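Local atomic coordinates of mandelate racemase / muconate lactonizing enzyme family protein (Agrobacterium tumefaciens, PDB entry 4DXK), a protein that belongs to the mandelate racemase subgroup of the enolase superfamily, binds a metal ion in its barrel, and probably acts as a lyase or racemase. Residues E114-N119 against Q237-E242; S162-G167 against D209-M214. All coordinates share one frame; numbering follows the deposited sequence.

Contact 1: E114-N119 against Q237-E242. With NA (sodium ion), chain C.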
ATOM      1  N   GLU A 114      -2.339 -31.084  29.879  1.00 11.54           N
ATOM      2  CA  GLU A 114      -2.697 -29.990  30.769  1.00 12.33           C
ATOM      3  C   GLU A 114      -2.093 -28.738  30.168  1.00 11.38           C
ATOM      4  O   GLU A 114      -1.201 -28.819  29.313  1.00 12.24           O
ATOM      5  CB  GLU A 114      -2.150 -30.228  32.177  1.00 14.14           C
ATOM      6  CG  GLU A 114      -0.635 -30.277  32.238  1.00 16.43           C
ATOM      7  CD  GLU A 114      -0.101 -30.653  33.610  1.00 26.87           C
ATOM      8  OE1 GLU A 114      -0.913 -30.825  34.549  1.00 26.73           O
ATOM      9  OE2 GLU A 114       1.135 -30.781  33.748  1.00 33.20           O
ATOM     10  N   ILE A 115      -2.563 -27.580  30.614  1.00 10.42           N
ATOM     11  CA  ILE A 115      -2.057 -26.323  30.095  1.00 11.22           C
ATOM     12  C   ILE A 115      -1.948 -25.319  31.225  1.00 10.91           C
ATOM     13  O   ILE A 115      -2.733 -25.337  32.170  1.00 11.79           O
ATOM     14  CB  ILE A 115      -2.946 -25.761  28.947  1.00 10.26           C
ATOM     15  CG1 ILE A 115      -2.249 -24.594  28.230  1.00 10.93           C
ATOM     16  CG2 ILE A 115      -4.315 -25.358  29.472  1.00 11.63           C
ATOM     17  CD1 ILE A 115      -3.014 -24.076  27.026  1.00 11.60           C
ATOM     18  N   ARG A 116      -0.962 -24.434  31.121  0.51 11.77           N
ATOM     19  CA  ARG A 116      -0.785 -23.381  32.106  0.51 12.49           C
ATOM     20  C   ARG A 116      -2.045 -22.537  32.205  0.51  9.40           C
ATOM     21  O   ARG A 116      -2.703 -22.263  31.202  0.51 12.49           O
ATOM     22  CB  ARG A 116       0.407 -22.499  31.728  0.51 14.60           C
ATOM     23  CG  ARG A 116       0.807 -21.492  32.788  0.51 20.99           C
ATOM     24  CD  ARG A 116       2.199 -20.904  32.520  0.51 18.25           C
ATOM     25  NE  ARG A 116       2.184 -19.882  31.475  0.51 18.18           N
ATOM     26  CZ  ARG A 116       2.407 -18.582  31.676  0.51 16.26           C
ATOM     27  NH1 ARG A 116       2.688 -18.114  32.888  0.51 11.33           N
ATOM     28  NH2 ARG A 116       2.366 -17.739  30.652  0.51 15.48           N
ATOM     29  N   THR A 117      -2.385 -22.142  33.424  1.00 12.64           N
ATOM     30  CA  THR A 117      -3.512 -21.242  33.652  1.00 11.58           C
ATOM     31  C   THR A 117      -3.036 -19.861  34.111  1.00 13.59           C
ATOM     32  O   THR A 117      -1.851 -19.667  34.400  1.00 17.05           O
ATOM     33  CB  THR A 117      -4.506 -21.830  34.669  1.00 12.68           C
ATOM     34  OG1 THR A 117      -5.738 -21.100  34.633  1.00 13.99           O
ATOM     35  CG2 THR A 117      -3.932 -21.769  36.075  1.00 16.10           C
ATOM     36  N   TYR A 118      -3.948 -18.894  34.135  1.00 13.82           N
ATOM     37  CA  TYR A 118      -3.699 -17.613  34.786  1.00 14.51           C
ATOM     38  C   TYR A 118      -4.951 -17.191  35.519  1.00 14.69           C
ATOM     39  O   TYR A 118      -6.051 -17.640  35.184  1.00 14.63           O
ATOM     40  CB  TYR A 118      -3.247 -16.532  33.796  1.00 14.24           C
ATOM     41  CG  TYR A 118      -4.302 -15.948  32.871  1.00 14.21           C
ATOM     42  CD1 TYR A 118      -5.050 -14.831  33.248  1.00 14.26           C
ATOM     43  CD2 TYR A 118      -4.494 -16.456  31.596  1.00 13.33           C
ATOM     44  CE1 TYR A 118      -5.982 -14.268  32.391  1.00 13.79           C
ATOM     45  CE2 TYR A 118      -5.431 -15.906  30.732  1.00 12.87           C
ATOM     46  CZ  TYR A 118      -6.170 -14.807  31.132  1.00 13.16           C
ATOM     47  OH  TYR A 118      -7.096 -14.262  30.276  1.00 14.04           O
ATOM     48  N   ASN A 119      -4.777 -16.333  36.519  1.00 14.22           N
ATOM     49  CA  ASN A 119      -5.895 -15.828  37.305  1.00 14.34           C
ATOM     50  C   ASN A 119      -6.033 -14.317  37.173  1.00 17.29           C
ATOM     51  O   ASN A 119      -5.073 -13.626  36.846  1.00 15.75           O
ATOM     52  CB  ASN A 119      -5.733 -16.181  38.791  1.00 17.96           C
ATOM     53  CG  ASN A 119      -5.919 -17.663  39.076  1.00 19.29           C
ATOM     54  OD1 ASN A 119      -6.432 -18.421  38.252  1.00 24.17           O
ATOM     55  ND2 ASN A 119      -5.501 -18.082  40.264  1.00 22.00           N
ATOM     56  N   GLN A 237       7.266  -4.265  31.899  1.00 14.31           N
ATOM     57  CA  GLN A 237       7.368  -5.524  31.162  1.00 14.87           C
ATOM     58  C   GLN A 237       6.040  -6.281  31.135  1.00 14.46           C
ATOM     59  O   GLN A 237       5.973  -7.449  31.511  1.00 14.71           O
ATOM     60  CB  GLN A 237       8.460  -6.421  31.759  1.00 16.44           C
ATOM     61  CG  GLN A 237       9.851  -5.796  31.759  1.00 22.34           C
ATOM     62  CD  GLN A 237      10.132  -4.962  32.998  1.00 30.01           C
ATOM     63  OE1 GLN A 237       9.763  -5.333  34.117  1.00 30.56           O
ATOM     64  NE2 GLN A 237      10.793  -3.826  32.803  1.00 35.23           N
ATOM     65  N   THR A 238       4.985  -5.604  30.698  1.00 11.97           N
ATOM     66  CA  THR A 238       3.674  -6.231  30.625  1.00 11.61           C
ATOM     67  C   THR A 238       3.636  -7.320  29.549  1.00 11.18           C
ATOM     68  O   THR A 238       4.370  -7.261  28.563  1.00 12.45           O
ATOM     69  CB  THR A 238       2.583  -5.185  30.399  1.00 11.57           C
ATOM     70  OG1 THR A 238       2.917  -4.398  29.249  1.00 11.46           O
ATOM     71  CG2 THR A 238       2.471  -4.278  31.616  1.00 13.55           C
ATOM     72  N   PHE A 239       2.787  -8.316  29.756  1.00 10.87           N
ATOM     73  CA  PHE A 239       2.761  -9.493  28.896  1.00 10.22           C
ATOM     74  C   PHE A 239       1.844  -9.311  27.690  1.00  9.86           C
ATOM     75  O   PHE A 239       2.197  -9.673  26.567  1.00 10.79           O
ATOM     76  CB  PHE A 239       2.321 -10.705  29.713  1.00 11.06           C
ATOM     77  CG  PHE A 239       2.444 -12.010  28.986  1.00 11.38           C
ATOM     78  CD1 PHE A 239       3.691 -12.548  28.705  1.00 12.76           C
ATOM     79  CD2 PHE A 239       1.311 -12.703  28.584  1.00 13.09           C
ATOM     80  CE1 PHE A 239       3.812 -13.764  28.042  1.00 12.96           C
ATOM     81  CE2 PHE A 239       1.421 -13.922  27.931  1.00 13.97           C
ATOM     82  CZ  PHE A 239       2.674 -14.448  27.651  1.00 13.36           C
ATOM     83  N   TRP A 240       0.656  -8.764  27.931  1.00  9.07           N
ATOM     84  CA  TRP A 240      -0.249  -8.406  26.843  1.00  8.20           C
ATOM     85  C   TRP A 240      -1.140  -7.254  27.258  1.00  8.33           C
ATOM     86  O   TRP A 240      -1.315  -7.008  28.456  1.00  9.02           O
ATOM     87  CB  TRP A 240      -1.028  -9.624  26.328  1.00  9.20           C
ATOM     88  CG  TRP A 240      -2.227 -10.157  27.094  1.00  8.79           C
ATOM     89  CD1 TRP A 240      -3.255  -9.453  27.680  1.00  9.29           C
ATOM     90  CD2 TRP A 240      -2.556 -11.543  27.247  1.00  8.94           C
ATOM     91  NE1 TRP A 240      -4.192 -10.330  28.196  1.00 10.11           N
ATOM     92  CE2 TRP A 240      -3.786 -11.614  27.931  1.00  9.10           C
ATOM     93  CE3 TRP A 240      -1.921 -12.731  26.878  1.00  9.74           C
ATOM     94  CZ2 TRP A 240      -4.384 -12.836  28.267  1.00 10.21           C
ATOM     95  CZ3 TRP A 240      -2.529 -13.935  27.186  1.00  9.42           C
ATOM     96  CH2 TRP A 240      -3.743 -13.978  27.878  1.00 10.13           C
ATOM     97  N   HIS A 241      -1.674  -6.540  26.271  1.00  8.58           N
ATOM     98  CA  HIS A 241      -2.602  -5.437  26.494  1.00  8.16           C
ATOM     99  C   HIS A 241      -3.904  -5.811  25.825  1.00  8.19           C
ATOM    100  O   HIS A 241      -4.009  -5.816  24.588  1.00  8.37           O
ATOM    101  CB  HIS A 241      -2.053  -4.128  25.925  1.00  9.53           C
ATOM    102  CG  HIS A 241      -0.873  -3.599  26.680  1.00  8.11           C
ATOM    103  ND1 HIS A 241      -0.175  -2.477  26.282  1.00  9.11           N
ATOM    104  CD2 HIS A 241      -0.266  -4.033  27.810  1.00  9.32           C
ATOM    105  CE1 HIS A 241       0.813  -2.249  27.130  1.00 10.02           C
ATOM    106  NE2 HIS A 241       0.784  -3.184  28.064  1.00  9.90           N
ATOM    107  N   GLU A 242      -4.887  -6.161  26.646  1.00  8.09           N
ATOM    108  CA  GLU A 242      -6.124  -6.766  26.167  1.00  7.95           C
ATOM    109  C   GLU A 242      -7.213  -5.723  25.978  1.00  8.11           C
ATOM    110  O   GLU A 242      -7.491  -4.917  26.878  1.00  8.97           O
ATOM    111  CB  GLU A 242      -6.575  -7.831  27.165  1.00  9.10           C
ATOM    112  CG  GLU A 242      -7.829  -8.602  26.762  1.00  9.71           C
ATOM    113  CD  GLU A 242      -8.119  -9.749  27.713  1.00 13.74           C
ATOM    114  OE1 GLU A 242      -7.200 -10.195  28.429  1.00 11.01           O
ATOM    115  OE2 GLU A 242      -9.284 -10.203  27.774  1.00 21.01           O
TER
HETATM  116 NA    NA C 502     -11.197  -9.725  28.995  1.00 12.83          NA
HETATM  117  O   HOH W   1     -13.194  -9.245  30.150  1.00 23.27           O
HETATM  118  O   HOH W   2     -11.613  -7.819  27.728  1.00 23.75           O
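Inside the barrel of this enolase-superfamily fold, beside the sodium site and linked to it through E242, the ring of Y118 on strand 115-118 meets the indole of W240 on strand 240-242. Ring centroids 5.5 Å apart and planes at 89° define an offset edge-to-face pair in which W240 supplies the edge: W240 CH2 lies 3.8 Å from Y118 CE2, and W240 CZ2 is 3.7 Å from Y118 OH, which sits in the indole plane. A chi1 of 78° at W240 helps set the two side chains across each other at roughly a right angle. Two bonds along the ring from CZ2, W240 NE1 donates to E242 OE1 at 3.0 Å, a bent bond (139°) reaching the anti side of the carboxylate and tilted from both planes. E242 OE2 binds the sodium ion at 2.3 Å; E216, E268 and two waters are further ligands. K172 bridges the two sides, hydrogen-bonding Y118 OH and forming a salt bridge with E242 OE1. Two bonds thus grip E242 OE1 while the metal takes E242 OE2, an arrangement that should fix the rotation of the carboxylate and makes W240 and K172 second-shell partners of the sodium ligand.

Contact 2: S162-G167 against D209-M214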
ATOM      1  N   SER A 162       1.032 -15.011  46.583  1.00 22.20           N
ATOM      2  CA  SER A 162       0.201 -16.189  46.826  1.00 25.51           C
ATOM      3  C   SER A 162       0.093 -17.059  45.567  1.00 21.58           C
ATOM      4  O   SER A 162       0.289 -18.275  45.618  1.00 22.24           O
ATOM      5  CB  SER A 162      -1.188 -15.766  47.312  1.00 29.16           C
ATOM      6  OG  SER A 162      -1.979 -16.883  47.671  1.00 39.28           O
ATOM      7  N   LEU A 163      -0.187 -16.421  44.432  1.00 21.10           N
ATOM      8  CA  LEU A 163      -0.279 -17.122  43.150  1.00 17.42           C
ATOM      9  C   LEU A 163       0.995 -17.896  42.815  1.00 18.13           C
ATOM     10  O   LEU A 163       0.941 -19.072  42.471  1.00 19.32           O
ATOM     11  CB  LEU A 163      -0.601 -16.133  42.029  1.00 21.98           C
ATOM     12  CG  LEU A 163      -1.982 -15.484  42.083  1.00 21.84           C
ATOM     13  CD1 LEU A 163      -2.147 -14.479  40.959  1.00 23.99           C
ATOM     14  CD2 LEU A 163      -3.072 -16.534  42.018  1.00 26.82           C
ATOM     15  N   LEU A 164       2.144 -17.226  42.912  0.52 18.32           N
ATOM     16  CA  LEU A 164       3.434 -17.848  42.605  0.52 19.17           C
ATOM     17  C   LEU A 164       3.683 -19.117  43.414  0.52 18.17           C
ATOM     18  O   LEU A 164       4.169 -20.120  42.891  0.52 22.94           O
ATOM     19  CB  LEU A 164       4.586 -16.874  42.865  0.52 19.60           C
ATOM     20  CG  LEU A 164       5.050 -15.908  41.781  0.52 16.73           C
ATOM     21  CD1 LEU A 164       6.414 -15.357  42.160  0.52 30.58           C
ATOM     22  CD2 LEU A 164       5.106 -16.587  40.424  0.52 24.88           C
ATOM     23  N   GLU A 165       3.370 -19.063  44.703  1.00 20.36           N
ATOM     24  CA  GLU A 165       3.625 -20.200  45.575  1.00 20.45           C
ATOM     25  C   GLU A 165       2.688 -21.363  45.277  1.00 26.58           C
ATOM     26  O   GLU A 165       2.970 -22.503  45.643  1.00 27.92           O
ATOM     27  CB  GLU A 165       3.552 -19.772  47.037  1.00 27.01           C
ATOM     28  CG  GLU A 165       4.572 -18.690  47.348  1.00 31.20           C
ATOM     29  CD  GLU A 165       4.676 -18.357  48.810  1.00 41.50           C
ATOM     30  OE1 GLU A 165       3.897 -18.909  49.615  1.00 46.27           O
ATOM     31  OE2 GLU A 165       5.553 -17.535  49.141  1.00 50.25           O
ATOM     32  N   ASP A 166       1.586 -21.072  44.590  1.00 21.46           N
ATOM     33  CA  ASP A 166       0.679 -22.115  44.128  1.00 25.10           C
ATOM     34  C   ASP A 166       1.010 -22.542  42.699  1.00 21.75           C
ATOM     35  O   ASP A 166       0.279 -23.324  42.088  1.00 26.74           O
ATOM     36  CB  ASP A 166      -0.778 -21.661  44.235  1.00 25.98           C
ATOM     37  CG  ASP A 166      -1.268 -21.621  45.670  1.00 34.97           C
ATOM     38  OD1 ASP A 166      -0.547 -22.130  46.555  1.00 39.30           O
ATOM     39  OD2 ASP A 166      -2.373 -21.093  45.908  1.00 44.87           O
ATOM     40  N   GLY A 167       2.116 -22.027  42.169  1.00 18.39           N
ATOM     41  CA  GLY A 167       2.590 -22.441  40.861  1.00 19.54           C
ATOM     42  C   GLY A 167       1.964 -21.686  39.708  1.00 16.25           C
ATOM     43  O   GLY A 167       2.148 -22.061  38.555  1.00 17.59           O
ATOM     44  N   ASP A 209      10.618 -10.576  38.182  1.00 16.92           N
ATOM     45  CA  ASP A 209      10.314 -11.050  36.834  1.00 17.83           C
ATOM     46  C   ASP A 209       9.637 -12.421  36.796  1.00 18.01           C
ATOM     47  O   ASP A 209       9.480 -13.007  35.728  1.00 18.75           O
ATOM     48  CB  ASP A 209      11.598 -11.077  35.989  1.00 20.87           C
ATOM     49  CG  ASP A 209      12.557 -12.196  36.393  1.00 24.89           C
ATOM     50  OD1 ASP A 209      12.365 -12.825  37.458  1.00 24.43           O
ATOM     51  OD2 ASP A 209      13.518 -12.443  35.634  1.00 29.44           O
ATOM     52  N   LYS A 210       9.244 -12.933  37.959  1.00 16.11           N
ATOM     53  CA  LYS A 210       8.735 -14.297  38.045  1.00 16.03           C
ATOM     54  C   LYS A 210       7.271 -14.406  37.623  1.00 16.27           C
ATOM     55  O   LYS A 210       6.762 -15.507  37.417  1.00 19.93           O
ATOM     56  CB  LYS A 210       8.933 -14.858  39.452  1.00 17.36           C
ATOM     57  CG  LYS A 210      10.390 -14.932  39.874  1.00 18.73           C
ATOM     58  CD  LYS A 210      10.552 -15.604  41.224  1.00 24.85           C
ATOM     59  CE  LYS A 210      11.940 -15.361  41.800  1.00 39.71           C
ATOM     60  NZ  LYS A 210      11.954 -14.180  42.709  1.00 46.65           N
ATOM     61  N   MET A 211       6.610 -13.261  37.497  1.00 14.45           N
ATOM     62  CA  MET A 211       5.181 -13.200  37.189  1.00 17.19           C
ATOM     63  C   MET A 211       4.918 -12.476  35.870  1.00 12.91           C
ATOM     64  O   MET A 211       5.340 -11.329  35.705  1.00 15.25           O
ATOM     65  CB  MET A 211       4.449 -12.455  38.311  1.00 15.74           C
ATOM     66  CG  MET A 211       2.957 -12.286  38.093  1.00 18.89           C
ATOM     67  SD  MET A 211       2.075 -13.846  38.204  1.00 16.73           S
ATOM     68  CE  MET A 211       2.243 -14.181  39.967  1.00 18.00           C
ATOM     69  N   ASP A 212       4.209 -13.123  34.941  1.00 12.68           N
ATOM     70  CA  ASP A 212       3.708 -12.408  33.765  1.00 11.40           C
ATOM     71  C   ASP A 212       2.517 -11.558  34.202  1.00 10.40           C
ATOM     72  O   ASP A 212       1.646 -12.048  34.928  1.00 13.68           O
ATOM     73  CB  ASP A 212       3.258 -13.383  32.671  1.00 12.42           C
ATOM     74  CG  ASP A 212       4.396 -14.221  32.114  1.00 12.23           C
ATOM     75  OD1 ASP A 212       5.508 -13.679  31.926  1.00 17.02           O
ATOM     76  OD2 ASP A 212       4.157 -15.418  31.862  1.00 15.20           O
ATOM     77  N   ILE A 213       2.484 -10.295  33.789  1.00 11.03           N
ATOM     78  CA  ILE A 213       1.370  -9.426  34.137  1.00 12.54           C
ATOM     79  C   ILE A 213       0.609  -9.059  32.875  1.00 11.10           C
ATOM     80  O   ILE A 213       1.121  -8.338  32.005  1.00 12.04           O
ATOM     81  CB  ILE A 213       1.817  -8.122  34.837  1.00 12.00           C
ATOM     82  CG1 ILE A 213       2.722  -8.419  36.036  1.00 13.10           C
ATOM     83  CG2 ILE A 213       0.597  -7.317  35.271  1.00 13.45           C
ATOM     84  CD1 ILE A 213       3.325  -7.168  36.668  1.00 15.12           C
ATOM     85  N   MET A 214      -0.614  -9.567  32.779  0.53 12.11           N
ATOM     86  CA  MET A 214      -1.524  -9.221  31.697  0.53 10.38           C
ATOM     87  C   MET A 214      -2.327  -7.998  32.102  0.53 12.48           C
ATOM     88  O   MET A 214      -2.708  -7.863  33.268  0.53 11.64           O
ATOM     89  CB  MET A 214      -2.476 -10.380  31.437  0.53  8.33           C
ATOM     90  CG  MET A 214      -1.782 -11.614  30.907  0.53 10.06           C
ATOM     91  SD  MET A 214      -2.500 -13.097  31.602  0.53 13.93           S
ATOM     92  CE  MET A 214      -1.482 -14.344  30.812  0.53  8.03           C
TER
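A chi1 of 178° sets CG of M211 opposite its backbone N, and two successive bends, chi2 at 69° and chi3 at 70°, then fold the thioether so that the terminal methyl faces helix 156-165. That methyl makes the central contact: M211 CE is 3.8 Å from both L164 CG and L164 CD2, and it lies 4.0 Å from L163 CB. The bent methionine end therefore touches two consecutive leucines, L163 near the root of its side chain and L164 at its branch point and one methyl. The L164 and M211 side chains slide past each other in opposite directions.

L164 CD1 packs against K210 CB at 3.7 Å, while L164 CD2, shared with the methionine methyl, rests 3.6 Å from the carbonyl K210 O, so the leucine fork meets side chain and backbone of one lysine. The L164 contacts hold for one of its two modelled conformers. K210 crosses L164 at about a right angle; its aliphatic root joins the contact, but the bend at chi4 belongs to an end that leads away from the helix. The contact is apolar, buries 193 Å² over both sides, and brings the backbones closest at L164 and M211, whose CA atoms are 7.3 Å apart.

Just beyond these leucines the helix ends in a Schellman motif: G167 N bonds to L164 O, I168 N bonds to L163 O, and G167 is the C-prime residue with positive phi. The chain then enters strand 170-173, the parallel neighbour of strand 212-216. M171 on that strand supplies the contact to the sheet, touching both L163 and M211, and V207 packs on L164, placing helix 156-165 against the loop that leads into strand 212-216, beside the C-terminal end of helix 190-207.

Overall arrangement
Contact 1 lies deeper, its centre about 14 Å from the centre of the chain, whereas contact 2 is about 22 Å from it and only partly buried. Their centres are about 10 Å apart, and neighbouring strands 240-242 and 212-216 join them, with F239 N probably bonded to I213 O. Contact 1 combines aromatic packing with metal and charge chemistry inside the barrel; contact 2 is aliphatic and thioether packing between a helix and the loop before strand 212-216. A salt bridge from R116 NH2 to D212 OD2 and packing of Y118 on M214 tie 114-119 to 209-214. Both contacts reach a second subunit: its Y187 makes a cation-pi contact with R116 and a hydrogen bond to D212.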